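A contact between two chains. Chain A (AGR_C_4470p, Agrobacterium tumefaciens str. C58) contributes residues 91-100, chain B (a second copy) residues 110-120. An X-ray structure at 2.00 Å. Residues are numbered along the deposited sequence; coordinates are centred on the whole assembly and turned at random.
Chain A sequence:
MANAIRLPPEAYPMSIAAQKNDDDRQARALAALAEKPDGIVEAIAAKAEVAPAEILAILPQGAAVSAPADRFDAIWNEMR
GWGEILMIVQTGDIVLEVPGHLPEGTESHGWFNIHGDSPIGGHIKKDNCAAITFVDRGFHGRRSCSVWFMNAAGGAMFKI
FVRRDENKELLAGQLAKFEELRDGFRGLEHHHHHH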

# COMPACT_ATOMS: atom_id res chain seq x y z
N THR A 91 -3.08 2.33 3.00
CA THR A 91 -3.13 3.67 2.42
C THR A 91 -4.53 4.14 2.73
O THR A 91 -5.30 3.41 3.35
CB THR A 91 -2.93 3.67 0.87
OG1 THR A 91 -4.05 3.03 0.24
CG2 THR A 91 -1.64 2.94 0.50
N GLY A 92 -4.88 5.35 2.30
CA GLY A 92 -6.22 5.84 2.56
C GLY A 92 -7.27 5.08 1.78
O GLY A 92 -8.45 5.13 2.12
N ASP A 93 -6.85 4.37 0.73
CA ASP A 93 -7.77 3.62 -0.13
C ASP A 93 -7.79 2.10 0.09
O ASP A 93 -8.75 1.43 -0.32
CB ASP A 93 -7.44 3.86 -1.61
CG ASP A 93 -7.69 5.30 -2.03
OD1 ASP A 93 -8.77 5.82 -1.73
OD2 ASP A 93 -6.80 5.89 -2.67
N ILE A 94 -6.75 1.55 0.71
CA ILE A 94 -6.71 0.11 0.89
C ILE A 94 -5.81 -0.38 2.02
O ILE A 94 -4.77 0.22 2.31
CB ILE A 94 -6.26 -0.59 -0.42
CG1 ILE A 94 -6.34 -2.11 -0.30
CG2 ILE A 94 -4.81 -0.20 -0.73
CD1 ILE A 94 -6.01 -2.85 -1.61
N VAL A 95 -6.23 -1.48 2.64
CA VAL A 95 -5.46 -2.14 3.69
C VAL A 95 -5.26 -3.56 3.14
O VAL A 95 -6.21 -4.33 3.03
CB VAL A 95 -6.22 -2.24 5.03
CG1 VAL A 95 -5.37 -3.01 6.03
CG2 VAL A 95 -6.55 -0.85 5.57
N LEU A 96 -4.03 -3.88 2.76
CA LEU A 96 -3.75 -5.20 2.21
C LEU A 96 -3.07 -6.05 3.29
O LEU A 96 -2.01 -5.68 3.82
CB LEU A 96 -2.86 -5.08 0.97
CG LEU A 96 -2.50 -6.32 0.16
CD1 LEU A 96 -3.75 -7.04 -0.32
CD2 LEU A 96 -1.63 -5.92 -1.02
N GLU A 97 -3.68 -7.18 3.61
CA GLU A 97 -3.16 -8.08 4.63
C GLU A 97 -2.81 -9.40 3.96
O GLU A 97 -3.67 -10.07 3.39
CB GLU A 97 -4.21 -8.29 5.73
CG GLU A 97 -4.69 -6.97 6.31
CD GLU A 97 -5.87 -7.13 7.25
OE1 GLU A 97 -6.37 -6.10 7.75
OE2 GLU A 97 -6.30 -8.27 7.51
N VAL A 98 -1.53 -9.75 4.01
CA VAL A 98 -1.03 -10.95 3.38
C VAL A 98 -0.30 -11.87 4.35
O VAL A 98 0.71 -11.48 4.94
CB VAL A 98 -0.05 -10.60 2.23
CG1 VAL A 98 0.29 -11.86 1.41
CG2 VAL A 98 -0.65 -9.51 1.34
N PRO A 99 -0.82 -13.08 4.55
CA PRO A 99 -0.16 -14.02 5.46
C PRO A 99 0.93 -14.75 4.67
O PRO A 99 0.74 -15.05 3.49
CB PRO A 99 -1.29 -14.95 5.88
CG PRO A 99 -2.10 -15.04 4.62
CD PRO A 99 -2.15 -13.58 4.15
N GLY A 100 2.06 -15.01 5.31
CA GLY A 100 3.12 -15.72 4.63
C GLY A 100 4.46 -15.59 5.32
O GLY A 100 4.60 -14.81 6.26
N GLY B 110 -18.86 2.01 3.13
CA GLY B 110 -17.89 2.40 2.13
C GLY B 110 -16.70 1.49 1.92
O GLY B 110 -15.91 1.70 0.99
N TRP B 111 -16.55 0.49 2.78
CA TRP B 111 -15.44 -0.44 2.67
C TRP B 111 -15.88 -1.83 2.20
O TRP B 111 -16.93 -2.36 2.62
CB TRP B 111 -14.69 -0.57 4.00
CG TRP B 111 -13.91 0.66 4.39
CD1 TRP B 111 -14.39 1.78 5.02
CD2 TRP B 111 -12.51 0.89 4.18
NE1 TRP B 111 -13.37 2.68 5.22
CE2 TRP B 111 -12.21 2.16 4.71
CE3 TRP B 111 -11.48 0.13 3.60
CZ2 TRP B 111 -10.92 2.71 4.68
CZ3 TRP B 111 -10.19 0.67 3.57
CH2 TRP B 111 -9.92 1.95 4.10
N PHE B 112 -15.06 -2.38 1.32
CA PHE B 112 -15.26 -3.69 0.73
C PHE B 112 -14.23 -4.57 1.44
O PHE B 112 -13.03 -4.49 1.18
CB PHE B 112 -14.99 -3.60 -0.77
CG PHE B 112 -15.41 -4.81 -1.55
CD1 PHE B 112 -16.76 -5.14 -1.67
CD2 PHE B 112 -14.47 -5.59 -2.21
CE1 PHE B 112 -17.16 -6.24 -2.42
CE2 PHE B 112 -14.85 -6.70 -2.96
CZ PHE B 112 -16.20 -7.02 -3.07
N ASN B 113 -14.73 -5.40 2.35
CA ASN B 113 -13.90 -6.29 3.14
C ASN B 113 -13.74 -7.64 2.46
O ASN B 113 -14.69 -8.42 2.35
CB ASN B 113 -14.52 -6.41 4.53
CG ASN B 113 -14.86 -5.05 5.13
OD1 ASN B 113 -15.95 -4.84 5.65
ND2 ASN B 113 -13.91 -4.12 5.04
N ILE B 114 -12.52 -7.91 1.99
CA ILE B 114 -12.22 -9.14 1.28
C ILE B 114 -11.43 -10.15 2.09
O ILE B 114 -10.33 -9.87 2.57
CB ILE B 114 -11.44 -8.84 -0.01
CG1 ILE B 114 -10.23 -7.95 0.30
CG2 ILE B 114 -12.36 -8.19 -1.03
CD1 ILE B 114 -9.31 -7.71 -0.89
N HIS B 115 -12.00 -11.34 2.23
CA HIS B 115 -11.38 -12.43 2.97
C HIS B 115 -11.88 -13.76 2.41
O HIS B 115 -13.08 -13.96 2.23
CB HIS B 115 -11.72 -12.34 4.46
CG HIS B 115 -11.19 -11.11 5.13
ND1 HIS B 115 -9.84 -10.84 5.24
CD2 HIS B 115 -11.83 -10.08 5.74
CE1 HIS B 115 -9.67 -9.70 5.89
NE2 HIS B 115 -10.86 -9.22 6.20
N GLY B 116 -10.94 -14.66 2.12
CA GLY B 116 -11.31 -15.96 1.59
C GLY B 116 -10.10 -16.87 1.56
O GLY B 116 -9.11 -16.61 2.24
N ASP B 117 -10.18 -17.93 0.77
CA ASP B 117 -9.07 -18.86 0.65
C ASP B 117 -8.06 -18.29 -0.34
O ASP B 117 -7.94 -18.75 -1.48
CB ASP B 117 -9.56 -20.23 0.18
CG ASP B 117 -8.43 -21.21 -0.06
OD1 ASP B 117 -7.57 -21.36 0.83
OD2 ASP B 117 -8.39 -21.82 -1.15
N SER B 118 -7.35 -17.26 0.11
CA SER B 118 -6.36 -16.59 -0.71
C SER B 118 -5.50 -15.69 0.15
O SER B 118 -5.97 -15.14 1.15
CB SER B 118 -7.04 -15.73 -1.78
OG SER B 118 -6.11 -14.88 -2.44
N PRO B 119 -4.21 -15.54 -0.21
CA PRO B 119 -3.34 -14.68 0.59
C PRO B 119 -3.70 -13.21 0.40
O PRO B 119 -3.24 -12.35 1.15
CB PRO B 119 -1.95 -15.01 0.06
CG PRO B 119 -2.21 -15.38 -1.37
CD PRO B 119 -3.45 -16.24 -1.26
N ILE B 120 -4.52 -12.93 -0.60
CA ILE B 120 -4.96 -11.56 -0.87
C ILE B 120 -6.15 -11.28 0.04
O ILE B 120 -7.23 -11.82 -0.17
CB ILE B 120 -5.41 -11.37 -2.34
CG1 ILE B 120 -4.22 -11.57 -3.28
CG2 ILE B 120 -6.02 -9.97 -2.53
CD1 ILE B 120 -4.60 -11.51 -4.75

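Nothing in this contact is held by a hydrogen bond between the chains; it works by shape, with chain B touching the strand of chain A near its two ends and more loosely between.

Trp B111 opens the contact. Its CA-to-CB bond points sideways, but with chi1 in m the indole swings across to chain A and spans a gap that leaves its CA 8.9 Å from the CA of Ile A94. The six-membered ring lands on the turn and the start of the strand: Trp B111 CH2 lies 4.0 Å from Gly A92 O, and Trp B111 CZ3 4.4 Å from Val A95 CG2. Three of its four closest contacts are with backbone atoms, Gly A92 O, Asp A93 O and Ile A94 CA; the fourth is the side-chain atom Val A95 CG2. That backbone is itself braced, since Thr A91 OG1 accepts from both Asp A93 N and Ile A94 N, at 3.1 Å each.

Phe B112 and Asn B113 stay out of reach. His B115 returns to the contact with the edge of its ring, CE1 standing 4.0 Å from Glu A97 OE2, too far to count as more than a loose polar approach.

Pro B119 carries the far end. Its carbonyl O receives a CA-H...O contact from Val A98 CA at 3.4 Å, with 151° at the hydrogen, and lies 3.4 Å from Pro A99 CD. Pro B119 O also sits 3.2 Å from Glu A97 O, two acceptors with no proton to share, so closeness here is not attraction. Apolar packing accompanies it: Pro B119 CB is 4.1 Å from Val A98 CG1 and 4.3 Å from Pro A99 CD.

Ile B120 points its CA-to-CB bond away, yet its CG2 still meets Leu A96 CD1 at 4.3 Å. Its N donates to Ser B118 OG at 3.1 Å, linking the Ser B118 side chain to the backbone just past Pro B119.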